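Side-chain contact in putative alpha-galactosidase/melibiase (Bacteroides fragilis, PDB 4OGZ), which probably cleaves terminal, non-reducing alpha-D-galactose residues from alpha-galactosides: residues 370-373 and 374-378. Sequence-based numbering, arbitrary orientation.
Sequences STLQ and ILLNK
The peptide carbonyl of Thr-371 is the flat group gripped most directly here, its oxygen taking two N-H groups from distinct directions: Leu-375 N, 2.9 Å from Thr-371 O, lies almost on the extension of the C=O bond with an N-H...O angle of 176°, whereas Ile-374 N stands above the carbonyl plane, 65° out of it. One is an alpha-helical i to i+4 bond, the other a 3-10-like i to i+3 bond; Ile-374 N reaches Ser-370 O only weakly, at 3.4 Å. A second flat group, the carboxamide of Asn-377, is linked to Gln-373 through water: ND2 of Asn-377 donates to a water that in turn donates to Gln-373 O. Asn-377 ND2 itself also bonds Val-445 O in the C-terminal beta domain. With CG anti to its own backbone N (chi1 -175°), Asn-377 presents OD1 to Leu-380 N as an N-cap.

Together these bonds mark a junction between two short helices, 369-375 and 378-384, within the putative catalytic TIM-barrel domain. Leu-376 is the first residue to leave helical backbone angles, yet its N still bonds Leu-372 O at 3.0 Å; Asn-377 then starts the next helix.

Apolar branches run alongside one another at i to i+4 spacing. Leu-372 CD2 meets Leu-376 CD1 at 3.8 Å, the two side chains pointing the same way, and Leu-376 also touches Met-131 and Leu-134. On the buried side, Thr-371 CG2 lies beside Leu-375 CD1 at 3.9 Å; anti placement of this methyl to the backbone N leaves OG1 beside that N. Ile-374 CG1 approaches Ser-370 O at 3.5 Å, and the side chain packs onto Tyr-344, Gln-345 and Phe-348 of helix 341-353.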
loop_
_atom_site.group_PDB
_atom_site.type_symbol
_atom_site.label_atom_id
_atom_site.label_comp_id
_atom_site.label_asym_id
_atom_site.label_seq_id
_atom_site.Cartn_x
_atom_site.Cartn_y
_atom_site.Cartn_z
ATOM N N SER A 370 -6.492 17.775 -8.584
ATOM C CA SER A 370 -6.159 17.914 -7.169
ATOM C C SER A 370 -5.906 16.539 -6.542
ATOM O O SER A 370 -4.939 16.377 -5.805
ATOM C CB SER A 370 -7.227 18.709 -6.424
ATOM O OG SER A 370 -8.479 18.102 -6.551
ATOM N N THR A 371 -6.716 15.540 -6.880
ATOM C CA THR A 371 -6.466 14.169 -6.421
ATOM C C THR A 371 -5.189 13.577 -7.032
ATOM O O THR A 371 -4.360 12.963 -6.334
ATOM C CB THR A 371 -7.640 13.254 -6.777
ATOM O OG1 THR A 371 -8.816 13.698 -6.091
ATOM C CG2 THR A 371 -7.338 11.806 -6.393
ATOM N N LEU A 372 -5.037 13.748 -8.343
ATOM C CA LEU A 372 -3.822 13.296 -9.039
ATOM C C LEU A 372 -2.554 13.934 -8.483
ATOM O O LEU A 372 -1.502 13.309 -8.398
ATOM C CB LEU A 372 -3.924 13.626 -10.520
ATOM C CG LEU A 372 -4.868 12.799 -11.385
ATOM C CD1 LEU A 372 -5.042 13.503 -12.734
ATOM C CD2 LEU A 372 -4.356 11.372 -11.543
ATOM N N GLN A 373 -2.669 15.192 -8.110
ATOM C CA GLN A 373 -1.577 15.935 -7.532
ATOM C C GLN A 373 -1.114 15.297 -6.238
ATOM O O GLN A 373 0.005 15.526 -5.828
ATOM C CB GLN A 373 -2.001 17.356 -7.203
ATOM C CG GLN A 373 -0.905 18.279 -6.703
ATOM C CD GLN A 373 0.085 18.687 -7.784
ATOM O OE1 GLN A 373 -0.163 18.515 -8.979
ATOM N NE2 GLN A 373 1.215 19.247 -7.363
ATOM N N ILE A 374 -2.014 14.633 -5.525
ATOM C CA ILE A 374 -1.643 13.999 -4.263
ATOM C C ILE A 374 -1.109 12.584 -4.522
ATOM O O ILE A 374 0.023 12.265 -4.162
ATOM C CB ILE A 374 -2.841 13.955 -3.306
ATOM C CG1 ILE A 374 -3.243 15.399 -2.908
ATOM C CG2 ILE A 374 -2.505 13.109 -2.095
ATOM C CD1 ILE A 374 -4.625 15.525 -2.302
ATOM N N LEU A 375 -1.920 11.765 -5.189
ATOM C CA LEU A 375 -1.607 10.338 -5.361
ATOM C C LEU A 375 -0.423 10.054 -6.294
ATOM O O LEU A 375 0.106 8.954 -6.288
ATOM C CB LEU A 375 -2.833 9.611 -5.910
ATOM C CG LEU A 375 -4.038 9.544 -4.986
ATOM C CD1 LEU A 375 -5.120 8.728 -5.669
ATOM C CD2 LEU A 375 -3.719 8.931 -3.635
ATOM N N LEU A 376 -0.076 11.013 -7.151
ATOM C CA LEU A 376 1.058 10.859 -8.026
ATOM C C LEU A 376 2.275 11.653 -7.522
ATOM O O LEU A 376 3.129 11.977 -8.312
ATOM C CB LEU A 376 0.691 11.255 -9.479
ATOM C CG LEU A 376 -0.444 10.461 -10.165
ATOM C CD1 LEU A 376 -0.588 10.947 -11.599
ATOM C CD2 LEU A 376 -0.244 8.956 -10.172
ATOM N N ASN A 377 2.359 11.971 -6.232
ATOM C CA ASN A 377 3.504 12.701 -5.727
ATOM C C ASN A 377 4.630 11.695 -5.554
ATOM O O ASN A 377 4.635 10.941 -4.592
ATOM C CB ASN A 377 3.238 13.410 -4.401
ATOM C CG ASN A 377 4.412 14.275 -3.958
ATOM O OD1 ASN A 377 5.579 13.818 -3.966
ATOM N ND2 ASN A 377 4.131 15.485 -3.500
ATOM N N LYS A 378 5.521 11.686 -6.524
ATOM C CA LYS A 378 6.623 10.723 -6.610
ATOM C C LYS A 378 7.538 10.767 -5.396
ATOM O O LYS A 378 8.166 9.738 -5.035
ATOM C CB LYS A 378 7.393 11.062 -7.883
ATOM C CG LYS A 378 8.754 10.443 -8.080
ATOM C CD LYS A 378 9.431 11.156 -9.257
ATOM C CE LYS A 378 10.500 10.307 -9.923
ATOM N NZ LYS A 378 10.363 10.277 -11.409
HETATM O O HOH W 1 1.343 16.378 -3.404
#